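Local coordinates for probable M18 family aminopeptidase 1 (Thermotoga maritima, PDB 2GLF), which probably acts as a metal-dependent aminopeptidase of the M18 family, removing residues from the amino ends of peptides, at residues 129-134 and 229-234; 96-101 and 114-119; 103-108 and 200-205; 133-138 and 147-152. All coordinates share one frame; numbering follows the deposited sequence.

Interaction 1 (129-134 and 229-234); sequences SIPLEI and PAFSPR
At the end of strand 223-229, in the six-stranded antiparallel sheet, Pro229 faces Leu132 as a non-hydrogen-bonded antiparallel pair, CA to CA 4.5 Å, the two side chains diverging. One residue on, Ala230 N donates to Pro131 O at 2.9 Å; the bond is fairly straight, 166° at the hydrogen, with the donor lying above the carbonyl plane. Ala230 CB also rests against Pro131 CB, 3.9 Å away. From here the chain leaves the sheet and runs to strand 234-236 of a separate three-stranded sheet, so the contact lies where the connection between the two sheets begins. Phe231 lies on that connection and comes in by its edge: Pro131 CG meets CE2 of Phe231 at 3.6 Å, near the ring plane, while Ile130 CG2 approaches CZ of Phe231 obliquely at 3.5 Å. Over the centre of one ring face sits Pro229 CB. Phe231 of the second subunit meets this ring and also packs on Ile130 and Pro131. Glu133 has CG anti to the carbonyl carbon, beside the backbone N (chi1 -68°), and 3.7 Å from Ala230 CB; the extended chain beyond carries the carboxylate out, where OE1 forms a salt bridge with Lys31. An alanine at Glu133 would probably leave Lys31 without that salt bridge and open a gap beside the Ala230 methyl. The other carboxylate oxygen, Glu133 OE2, lies beside Ala230 CA.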
# COMPACT_ATOMS: atom_id res chain seq x y z
N SER A 129 -23.41 -10.97 -23.80
CA SER A 129 -24.76 -11.53 -23.65
C SER A 129 -25.84 -10.61 -24.21
O SER A 129 -26.78 -10.21 -23.52
CB SER A 129 -25.05 -11.85 -22.18
OG SER A 129 -24.24 -12.92 -21.72
N ILE A 130 -25.69 -10.29 -25.49
CA ILE A 130 -26.60 -9.41 -26.20
C ILE A 130 -26.67 -9.92 -27.64
O ILE A 130 -25.64 -10.22 -28.24
CB ILE A 130 -26.08 -7.95 -26.12
CG1 ILE A 130 -26.80 -7.24 -24.97
CG2 ILE A 130 -26.23 -7.21 -27.43
CD1 ILE A 130 -26.21 -5.88 -24.61
N PRO A 131 -27.89 -10.06 -28.21
CA PRO A 131 -28.00 -10.54 -29.59
C PRO A 131 -27.31 -9.61 -30.59
O PRO A 131 -27.48 -8.40 -30.54
CB PRO A 131 -29.52 -10.63 -29.81
CG PRO A 131 -30.05 -9.58 -28.91
CD PRO A 131 -29.22 -9.75 -27.65
N LEU A 132 -26.52 -10.20 -31.49
CA LEU A 132 -25.80 -9.42 -32.49
C LEU A 132 -26.18 -9.79 -33.92
O LEU A 132 -26.69 -10.88 -34.18
CB LEU A 132 -24.28 -9.62 -32.36
CG LEU A 132 -23.41 -9.24 -31.16
CD1 LEU A 132 -23.92 -7.96 -30.50
CD2 LEU A 132 -23.39 -10.38 -30.18
N GLU A 133 -25.91 -8.87 -34.84
CA GLU A 133 -26.16 -9.04 -36.27
C GLU A 133 -24.83 -8.88 -37.01
O GLU A 133 -24.00 -8.04 -36.65
CB GLU A 133 -27.12 -7.97 -36.79
CG GLU A 133 -28.53 -8.07 -36.29
CD GLU A 133 -29.41 -6.97 -36.88
OE1 GLU A 133 -29.41 -6.81 -38.12
OE2 GLU A 133 -30.10 -6.27 -36.11
N ILE A 134 -24.61 -9.69 -38.04
CA ILE A 134 -23.39 -9.58 -38.84
C ILE A 134 -23.74 -8.77 -40.09
O ILE A 134 -24.79 -8.97 -40.68
CB ILE A 134 -22.87 -10.96 -39.28
CG1 ILE A 134 -22.14 -11.64 -38.14
CG2 ILE A 134 -21.93 -10.82 -40.44
CD1 ILE A 134 -21.68 -13.04 -38.50
N PRO A 229 -25.57 -4.61 -32.75
CA PRO A 229 -26.70 -5.08 -31.95
C PRO A 229 -27.98 -5.35 -32.74
O PRO A 229 -28.34 -4.60 -33.65
CB PRO A 229 -26.87 -3.98 -30.90
CG PRO A 229 -26.40 -2.77 -31.61
CD PRO A 229 -25.16 -3.26 -32.33
N ALA A 230 -28.66 -6.44 -32.40
CA ALA A 230 -29.88 -6.84 -33.08
C ALA A 230 -31.10 -6.08 -32.57
O ALA A 230 -32.24 -6.45 -32.86
CB ALA A 230 -30.09 -8.34 -32.91
N PHE A 231 -30.86 -5.01 -31.81
CA PHE A 231 -31.95 -4.19 -31.28
C PHE A 231 -32.47 -3.27 -32.38
O PHE A 231 -31.68 -2.64 -33.08
CB PHE A 231 -31.45 -3.31 -30.14
CG PHE A 231 -30.63 -4.03 -29.11
CD1 PHE A 231 -29.88 -3.30 -28.19
CD2 PHE A 231 -30.62 -5.41 -29.04
CE1 PHE A 231 -29.13 -3.95 -27.22
CE2 PHE A 231 -29.87 -6.07 -28.07
CZ PHE A 231 -29.12 -5.33 -27.16
N SER A 232 -33.79 -3.18 -32.52
CA SER A 232 -34.36 -2.29 -33.53
C SER A 232 -34.86 -1.00 -32.89
O SER A 232 -35.18 -0.96 -31.70
CB SER A 232 -35.51 -2.98 -34.27
OG SER A 232 -34.99 -3.83 -35.28
N PRO A 233 -34.92 0.09 -33.67
CA PRO A 233 -35.39 1.35 -33.08
C PRO A 233 -36.78 1.20 -32.46
O PRO A 233 -37.65 0.56 -33.05
CB PRO A 233 -35.38 2.30 -34.28
CG PRO A 233 -34.28 1.75 -35.15
CD PRO A 233 -34.54 0.27 -35.08
N ARG A 234 -36.98 1.78 -31.28
CA ARG A 234 -38.25 1.70 -30.58
C ARG A 234 -38.57 2.94 -29.76
O ARG A 234 -37.67 3.64 -29.31
CB ARG A 234 -38.27 0.49 -29.63
CG ARG A 234 -38.20 -0.84 -30.33
CD ARG A 234 -39.45 -1.07 -31.14
NE ARG A 234 -40.60 -1.35 -30.28
CZ ARG A 234 -40.69 -2.42 -29.51
NH1 ARG A 234 -39.69 -3.30 -29.49
NH2 ARG A 234 -41.76 -2.63 -28.76

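Interaction 2 (96-101 and 114-119)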
# COMPACT_ATOMS: atom_id res chain seq x y z
N PRO A 96 -19.51 3.22 -33.25
CA PRO A 96 -18.75 2.17 -32.57
C PRO A 96 -19.37 0.81 -32.90
O PRO A 96 -20.60 0.66 -32.98
CB PRO A 96 -18.88 2.57 -31.11
CG PRO A 96 -18.80 4.07 -31.18
CD PRO A 96 -19.73 4.38 -32.36
N ARG A 97 -18.51 -0.19 -33.11
CA ARG A 97 -18.97 -1.53 -33.46
C ARG A 97 -17.86 -2.53 -33.17
O ARG A 97 -16.93 -2.25 -32.40
CB ARG A 97 -19.28 -1.56 -34.95
CG ARG A 97 -18.11 -1.06 -35.81
CD ARG A 97 -18.48 -0.99 -37.28
NE ARG A 97 -17.97 0.21 -37.95
CZ ARG A 97 -16.74 0.34 -38.44
NH1 ARG A 97 -15.87 -0.65 -38.35
NH2 ARG A 97 -16.39 1.48 -39.03
N LEU A 98 -17.97 -3.69 -33.80
CA LEU A 98 -16.97 -4.74 -33.68
C LEU A 98 -16.70 -5.19 -35.12
O LEU A 98 -17.63 -5.36 -35.90
CB LEU A 98 -17.50 -5.93 -32.87
CG LEU A 98 -17.91 -5.75 -31.41
CD1 LEU A 98 -18.45 -7.07 -30.87
CD2 LEU A 98 -16.73 -5.27 -30.58
N ASP A 99 -15.42 -5.36 -35.47
CA ASP A 99 -15.06 -5.80 -36.81
C ASP A 99 -14.46 -7.20 -36.77
O ASP A 99 -13.63 -7.49 -35.91
CB ASP A 99 -14.01 -4.88 -37.44
CG ASP A 99 -14.53 -3.49 -37.76
OD1 ASP A 99 -15.76 -3.32 -37.93
OD2 ASP A 99 -13.69 -2.56 -37.86
N PHE A 100 -14.87 -8.06 -37.69
CA PHE A 100 -14.30 -9.40 -37.79
C PHE A 100 -12.82 -9.18 -38.12
O PHE A 100 -12.50 -8.31 -38.94
CB PHE A 100 -14.94 -10.16 -38.96
CG PHE A 100 -16.17 -10.96 -38.61
CD1 PHE A 100 -16.97 -10.62 -37.53
CD2 PHE A 100 -16.54 -12.04 -39.41
CE1 PHE A 100 -18.13 -11.34 -37.26
CE2 PHE A 100 -17.69 -12.76 -39.14
CZ PHE A 100 -18.49 -12.41 -38.07
N LYS A 101 -11.92 -9.93 -37.51
CA LYS A 101 -10.50 -9.79 -37.84
C LYS A 101 -10.30 -10.40 -39.22
O LYS A 101 -11.20 -11.04 -39.75
CB LYS A 101 -9.63 -10.54 -36.83
CG LYS A 101 -9.39 -9.80 -35.53
CD LYS A 101 -8.32 -10.49 -34.71
CE LYS A 101 -8.01 -9.73 -33.44
NZ LYS A 101 -7.08 -10.50 -32.58
N PHE A 114 -15.77 -16.41 -33.97
CA PHE A 114 -15.39 -15.30 -34.83
C PHE A 114 -14.69 -14.29 -33.95
O PHE A 114 -15.32 -13.67 -33.08
CB PHE A 114 -16.60 -14.62 -35.48
CG PHE A 114 -17.23 -15.41 -36.58
CD1 PHE A 114 -18.58 -15.75 -36.51
CD2 PHE A 114 -16.49 -15.78 -37.69
CE1 PHE A 114 -19.18 -16.47 -37.54
CE2 PHE A 114 -17.08 -16.49 -38.72
CZ PHE A 114 -18.43 -16.84 -38.65
N LYS A 115 -13.39 -14.13 -34.15
CA LYS A 115 -12.65 -13.15 -33.36
C LYS A 115 -12.93 -11.77 -33.95
O LYS A 115 -13.00 -11.60 -35.17
CB LYS A 115 -11.14 -13.42 -33.41
CG LYS A 115 -10.73 -14.82 -33.01
CD LYS A 115 -9.22 -14.88 -32.76
CE LYS A 115 -8.86 -14.46 -31.33
NZ LYS A 115 -9.31 -13.09 -30.94
N THR A 116 -13.11 -10.78 -33.10
CA THR A 116 -13.34 -9.45 -33.61
C THR A 116 -12.29 -8.53 -33.04
O THR A 116 -11.44 -8.94 -32.26
CB THR A 116 -14.71 -8.91 -33.18
OG1 THR A 116 -14.68 -8.61 -31.78
CG2 THR A 116 -15.79 -9.93 -33.46
N HIS A 117 -12.36 -7.27 -33.45
CA HIS A 117 -11.47 -6.23 -33.00
C HIS A 117 -12.43 -5.04 -32.95
O HIS A 117 -12.97 -4.64 -33.98
CB HIS A 117 -10.37 -6.01 -34.03
CG HIS A 117 -9.27 -5.11 -33.56
ND1 HIS A 117 -9.52 -3.86 -33.03
CD2 HIS A 117 -7.93 -5.27 -33.56
CE1 HIS A 117 -8.37 -3.28 -32.72
NE2 HIS A 117 -7.39 -4.11 -33.04
N TYR A 118 -12.66 -4.49 -31.76
CA TYR A 118 -13.60 -3.39 -31.64
C TYR A 118 -13.17 -2.10 -32.32
O TYR A 118 -11.99 -1.79 -32.44
CB TYR A 118 -13.93 -3.14 -30.17
CG TYR A 118 -12.84 -2.50 -29.36
CD1 TYR A 118 -12.74 -1.11 -29.25
CD2 TYR A 118 -11.92 -3.28 -28.67
CE1 TYR A 118 -11.75 -0.52 -28.47
CE2 TYR A 118 -10.93 -2.70 -27.88
CZ TYR A 118 -10.85 -1.32 -27.79
OH TYR A 118 -9.87 -0.75 -27.01
N TYR A 119 -14.18 -1.36 -32.80
CA TYR A 119 -13.98 -0.11 -33.51
C TYR A 119 -14.57 1.05 -32.72
O TYR A 119 -15.73 1.02 -32.32
CB TYR A 119 -14.67 -0.20 -34.86
CG TYR A 119 -14.70 1.09 -35.64
CD1 TYR A 119 -13.63 1.47 -36.43
CD2 TYR A 119 -15.81 1.93 -35.58
CE1 TYR A 119 -13.67 2.65 -37.16
CE2 TYR A 119 -15.86 3.11 -36.30
CZ TYR A 119 -14.79 3.46 -37.09
OH TYR A 119 -14.85 4.62 -37.84
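Arg97 lays its guanidinium flat on the Tyr119 ring, centres 3.5 Å apart and planes 11° from parallel, a stacked cation-pi pair. Arg97 CG stands between the backbone N and the carbonyl carbon (chi1 53°), and farther out the chain bends at chi3; NH2 ends up over the ring centre. Within the guanidinium plane, Arg97 NH1 bonds the syn lone pair of Asp99 OD1 at 2.7 Å, and Glu226 gives NH1 a second salt bridge. A leucine in place of Arg97 would probably uncover the face of Tyr119 and leave Asp99 OD1 and Glu226 without their shared cation. At the other end of the pairing, Phe100 and Phe114 form an offset stack, centroids 4.5 Å apart, with CE2 of Phe100 over the rim of the Phe114 ring. Lys101 NZ and Lys115 NZ come within 3.8 Å; Glu182 bridges to both, and Asp340 of the third subunit also binds Lys101. Five backbone hydrogen bonds zip this hairpin together, from Arg97–Tyr119 through Asp99–His117 to Lys101 N–Lys115 O. Strand 97-108 is flanked on its other side by strand 223-229, which pairs with Leu98 and Phe100, while strand 185-189 pairs with Phe114 beyond strand 111-119.

Interaction 3 (103-108 and 200-205); sequences NPLIED and AVKTNV
Glu107, on strand 104-108, reaches the first turn of helix 200-213 and supplies most of the polar contact. Its chain is fully stretched, with CG anti to the backbone N (chi1 -179°), and it presents one oxygen to two backbone amides. Lys202 N donates to Glu107 OE1 at 2.8 Å in a bond of 165° at the hydrogen, arriving nearly along the C-O axis. Val201 N reaches the same OE1 at 3.0 Å, but at 122° this bond is weak. A third hydrogen bond runs from side chain to strand: Lys202 NZ gives to Leu105 O at 3.0 Å, from above the carbonyl plane, and the same ammonium forms a salt bridge with Glu217.

The apolar part is made by Leu105, the Lys202 chain and Val205. The Lys202 chain is extended throughout and passes across Leu105, CG of Lys202 lying 3.6 Å from CD1 of Leu105. That CD1 also touches Val205 CG1, one helical turn farther along, at 3.9 Å. Val201 and Val205 continue onto Ala112 of strand 111-119, so the helix packs over both strands of the hairpin, and His342 of the third subunit packs against Lys202.

The carboxylate of Glu107 thus meets amides that the first turn of a helix does not bond internally, and the positive end of the helix dipole would probably favour its charged form. Lys202 packs its methylene chain on the Leu105 side chain and gives its ammonium to the Leu105 carbonyl.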
# COMPACT_ATOMS: atom_id res chain seq x y z
N ASN A 103 -8.63 -13.02 -40.19
CA ASN A 103 -8.86 -14.46 -40.11
C ASN A 103 -9.68 -14.63 -38.84
O ASN A 103 -9.15 -15.03 -37.80
CB ASN A 103 -7.55 -15.24 -39.97
CG ASN A 103 -6.61 -15.01 -41.13
OD1 ASN A 103 -7.01 -15.07 -42.29
ND2 ASN A 103 -5.35 -14.75 -40.82
N PRO A 104 -10.99 -14.33 -38.91
CA PRO A 104 -11.92 -14.42 -37.78
C PRO A 104 -12.32 -15.82 -37.32
O PRO A 104 -12.63 -16.01 -36.14
CB PRO A 104 -13.12 -13.64 -38.28
CG PRO A 104 -13.17 -14.04 -39.72
CD PRO A 104 -11.71 -13.95 -40.14
N LEU A 105 -12.31 -16.80 -38.21
CA LEU A 105 -12.72 -18.13 -37.82
C LEU A 105 -11.65 -19.00 -37.16
O LEU A 105 -10.63 -19.33 -37.77
CB LEU A 105 -13.29 -18.88 -39.03
CG LEU A 105 -14.63 -19.61 -38.84
CD1 LEU A 105 -14.75 -20.66 -39.94
CD2 LEU A 105 -14.72 -20.26 -37.47
N ILE A 106 -11.92 -19.37 -35.91
CA ILE A 106 -11.04 -20.24 -35.13
C ILE A 106 -11.95 -21.22 -34.41
O ILE A 106 -13.16 -21.00 -34.34
CB ILE A 106 -10.25 -19.46 -34.05
CG1 ILE A 106 -11.19 -19.06 -32.91
CG2 ILE A 106 -9.64 -18.22 -34.65
CD1 ILE A 106 -10.49 -18.40 -31.73
N GLU A 107 -11.37 -22.29 -33.87
CA GLU A 107 -12.15 -23.26 -33.11
C GLU A 107 -11.48 -23.46 -31.76
O GLU A 107 -10.26 -23.56 -31.69
CB GLU A 107 -12.25 -24.61 -33.81
CG GLU A 107 -13.10 -25.60 -33.00
CD GLU A 107 -13.29 -26.95 -33.66
OE1 GLU A 107 -13.72 -26.99 -34.84
OE2 GLU A 107 -13.03 -27.98 -33.00
N ASP A 108 -12.27 -23.52 -30.70
CA ASP A 108 -11.73 -23.72 -29.36
C ASP A 108 -12.74 -24.47 -28.50
O ASP A 108 -13.91 -24.12 -28.45
CB ASP A 108 -11.41 -22.38 -28.70
CG ASP A 108 -10.33 -22.50 -27.65
OD1 ASP A 108 -10.20 -21.58 -26.81
OD2 ASP A 108 -9.60 -23.51 -27.67
N ALA A 200 -13.54 -30.21 -36.42
CA ALA A 200 -14.78 -30.57 -37.10
C ALA A 200 -15.87 -29.49 -37.06
O ALA A 200 -16.70 -29.43 -37.96
CB ALA A 200 -15.32 -31.87 -36.53
N VAL A 201 -15.87 -28.66 -36.03
CA VAL A 201 -16.90 -27.63 -35.94
C VAL A 201 -16.59 -26.46 -36.87
O VAL A 201 -17.48 -25.98 -37.58
CB VAL A 201 -17.06 -27.10 -34.50
CG1 VAL A 201 -18.16 -26.06 -34.47
CG2 VAL A 201 -17.40 -28.24 -33.54
N LYS A 202 -15.35 -26.00 -36.85
CA LYS A 202 -14.96 -24.88 -37.71
C LYS A 202 -15.31 -25.30 -39.14
O LYS A 202 -16.04 -24.59 -39.85
CB LYS A 202 -13.46 -24.60 -37.61
CG LYS A 202 -13.01 -23.41 -38.42
CD LYS A 202 -11.51 -23.25 -38.39
CE LYS A 202 -11.06 -22.09 -39.26
NZ LYS A 202 -9.61 -21.77 -39.12
N THR A 203 -14.80 -26.46 -39.52
CA THR A 203 -15.02 -27.05 -40.84
C THR A 203 -16.51 -27.02 -41.20
O THR A 203 -16.87 -26.70 -42.34
CB THR A 203 -14.53 -28.51 -40.88
OG1 THR A 203 -13.12 -28.55 -40.63
CG2 THR A 203 -14.82 -29.14 -42.24
N ASN A 204 -17.36 -27.36 -40.24
CA ASN A 204 -18.79 -27.37 -40.49
C ASN A 204 -19.24 -25.96 -40.84
O ASN A 204 -19.95 -25.76 -41.83
CB ASN A 204 -19.55 -27.86 -39.26
CG ASN A 204 -21.00 -28.12 -39.57
OD1 ASN A 204 -21.33 -29.00 -40.37
ND2 ASN A 204 -21.89 -27.36 -38.95
N VAL A 205 -18.84 -24.99 -40.03
CA VAL A 205 -19.19 -23.60 -40.28
C VAL A 205 -18.71 -23.20 -41.68
O VAL A 205 -19.45 -22.60 -42.46
CB VAL A 205 -18.56 -22.67 -39.24
CG1 VAL A 205 -18.65 -21.21 -39.68
CG2 VAL A 205 -19.25 -22.87 -37.92

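Interaction 4 (133-138 and 147-152)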
# COMPACT_ATOMS: atom_id res chain seq x y z
N GLU A 133 -25.91 -8.87 -34.84
CA GLU A 133 -26.16 -9.04 -36.27
C GLU A 133 -24.83 -8.88 -37.01
O GLU A 133 -24.00 -8.04 -36.65
CB GLU A 133 -27.12 -7.97 -36.79
CG GLU A 133 -28.53 -8.07 -36.29
CD GLU A 133 -29.41 -6.97 -36.88
OE1 GLU A 133 -29.41 -6.81 -38.12
OE2 GLU A 133 -30.10 -6.27 -36.11
N ILE A 134 -24.61 -9.69 -38.04
CA ILE A 134 -23.39 -9.58 -38.84
C ILE A 134 -23.74 -8.77 -40.09
O ILE A 134 -24.79 -8.97 -40.68
CB ILE A 134 -22.87 -10.96 -39.28
CG1 ILE A 134 -22.14 -11.64 -38.14
CG2 ILE A 134 -21.93 -10.82 -40.44
CD1 ILE A 134 -21.68 -13.04 -38.50
N HIS A 135 -22.86 -7.86 -40.49
CA HIS A 135 -23.09 -7.04 -41.68
C HIS A 135 -21.79 -6.66 -42.37
O HIS A 135 -20.81 -6.32 -41.72
CB HIS A 135 -23.83 -5.75 -41.29
CG HIS A 135 -25.28 -5.94 -41.02
ND1 HIS A 135 -26.17 -6.36 -41.99
CD2 HIS A 135 -26.01 -5.74 -39.90
CE1 HIS A 135 -27.39 -6.41 -41.47
NE2 HIS A 135 -27.32 -6.04 -40.21
N GLY A 136 -21.77 -6.73 -43.70
CA GLY A 136 -20.56 -6.38 -44.40
C GLY A 136 -20.46 -6.88 -45.82
O GLY A 136 -21.47 -7.01 -46.52
N VAL A 137 -19.24 -7.16 -46.25
CA VAL A 137 -18.99 -7.63 -47.61
C VAL A 137 -17.67 -8.40 -47.71
O VAL A 137 -16.73 -8.15 -46.96
CB VAL A 137 -18.99 -6.43 -48.58
CG1 VAL A 137 -17.98 -5.39 -48.13
CG2 VAL A 137 -18.67 -6.90 -49.98
N LEU A 138 -17.62 -9.35 -48.64
CA LEU A 138 -16.43 -10.17 -48.86
C LEU A 138 -16.21 -10.31 -50.36
O LEU A 138 -17.17 -10.43 -51.12
CB LEU A 138 -16.61 -11.57 -48.26
CG LEU A 138 -17.09 -11.80 -46.82
CD1 LEU A 138 -17.37 -13.29 -46.62
CD2 LEU A 138 -16.06 -11.30 -45.80
N GLU A 147 -22.28 -9.78 -50.55
CA GLU A 147 -22.87 -9.06 -49.42
C GLU A 147 -23.28 -10.01 -48.29
O GLU A 147 -23.66 -11.16 -48.53
CB GLU A 147 -24.08 -8.25 -49.90
CG GLU A 147 -23.99 -6.78 -49.56
CD GLU A 147 -25.12 -5.97 -50.16
OE1 GLU A 147 -26.30 -6.23 -49.82
OE2 GLU A 147 -24.84 -5.07 -50.98
N ILE A 148 -23.19 -9.52 -47.06
CA ILE A 148 -23.54 -10.32 -45.89
C ILE A 148 -24.48 -9.57 -44.94
O ILE A 148 -24.18 -8.46 -44.50
CB ILE A 148 -22.27 -10.74 -45.11
CG1 ILE A 148 -21.42 -11.67 -45.97
CG2 ILE A 148 -22.65 -11.46 -43.82
CD1 ILE A 148 -22.12 -12.95 -46.34
N HIS A 149 -25.61 -10.20 -44.63
CA HIS A 149 -26.60 -9.64 -43.72
C HIS A 149 -27.28 -10.77 -42.97
O HIS A 149 -28.31 -11.28 -43.38
CB HIS A 149 -27.64 -8.84 -44.50
CG HIS A 149 -27.05 -7.70 -45.28
ND1 HIS A 149 -26.55 -6.57 -44.67
CD2 HIS A 149 -26.86 -7.54 -46.60
CE1 HIS A 149 -26.08 -5.76 -45.59
NE2 HIS A 149 -26.25 -6.32 -46.78
N ILE A 150 -26.68 -11.17 -41.85
CA ILE A 150 -27.22 -12.24 -41.04
C ILE A 150 -27.62 -11.70 -39.68
O ILE A 150 -26.84 -11.02 -39.02
CB ILE A 150 -26.19 -13.34 -40.85
CG1 ILE A 150 -25.57 -13.69 -42.21
CG2 ILE A 150 -26.86 -14.57 -40.24
CD1 ILE A 150 -24.51 -14.76 -42.14
N GLY A 151 -28.85 -12.01 -39.26
CA GLY A 151 -29.38 -11.54 -37.99
C GLY A 151 -30.35 -10.42 -38.29
O GLY A 151 -31.10 -9.95 -37.44
N ASP A 152 -30.30 -10.01 -39.56
CA ASP A 152 -31.12 -8.94 -40.12
C ASP A 152 -32.63 -9.22 -40.01
O ASP A 152 -33.37 -8.47 -39.37
CB ASP A 152 -30.73 -8.78 -41.59
CG ASP A 152 -30.77 -7.35 -42.05
OD1 ASP A 152 -30.46 -7.11 -43.23
OD2 ASP A 152 -31.10 -6.47 -41.23
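Ile134 and Ile148 pack side by side within the beta hairpin of strands 132-139 and 145-150, their CG2 methyls 3.5 Å apart and their side chains pointing the same way. In each, CG1 lies beside the backbone N (chi1 -78° in Ile134), which leaves CG2 anti to that N. Four backbone hydrogen bonds hold the strands, two between Ile134 and Ile150 and two between Gly136 and Ile148. This isoleucine face is the tight one: Ile134 leans on Ile225 of the next strand, Tyr213 of helix 200-213 covers Ile148 and Ile150, and Met238 of the second subunit touches Ile150. Gly136 and Gly151 both have backbone angles that call for glycine, and a side chain on Gly151 would also run into the CA of Glu133.

The opposite face carries the polar groups and opens to solvent at Glu147 and, in part, at His149. Here ND1 of His135 meets ND1 of His149 at 2.7 Å, edge to edge with the ring planes at 55°; either nitrogen could be the donor. Each imidazole uses its other nitrogen on a carboxylate of its own strand: His135 NE2 donates to Glu133 OE1 at 3.1 Å, and His149 NE2 to Glu147 OE1 at 3.0 Å, each from above the carboxylate plane. Glu133 OE1 also keeps its salt bridge with Lys31. Met35 of helix 33-45 packs on both histidines. Beyond the last strand residue, Asp152 stands with its carboxylate at 83° to the His135 ring, its CG 3.6 Å from His135 CE1 and near the ring plane.

All four contacts reach one six-stranded antiparallel sheet. Interactions 1 and 4 share strand 132-139, holding it to the end of strand 223-229 and to the outermost strand 145-150. Interactions 2 and 3 share strand 97-108, and Lys115 N lies 2.8 Å from Pro104 O, a probable hydrogen bond between them. Interactions 2 and 4 meet where Phe100 CZ touches Ile134 CD1. Interaction 2 is wholly buried and starts beside the metal site; interaction 3, its centre about 33 Å from the chain centre, is only partly buried. Interactions 2 and 4 rely on backbone ladders, interaction 3 on side chains bonding to backbone, interaction 1 on one backbone bond and apolar packing that continues onto Phe231 of the second subunit.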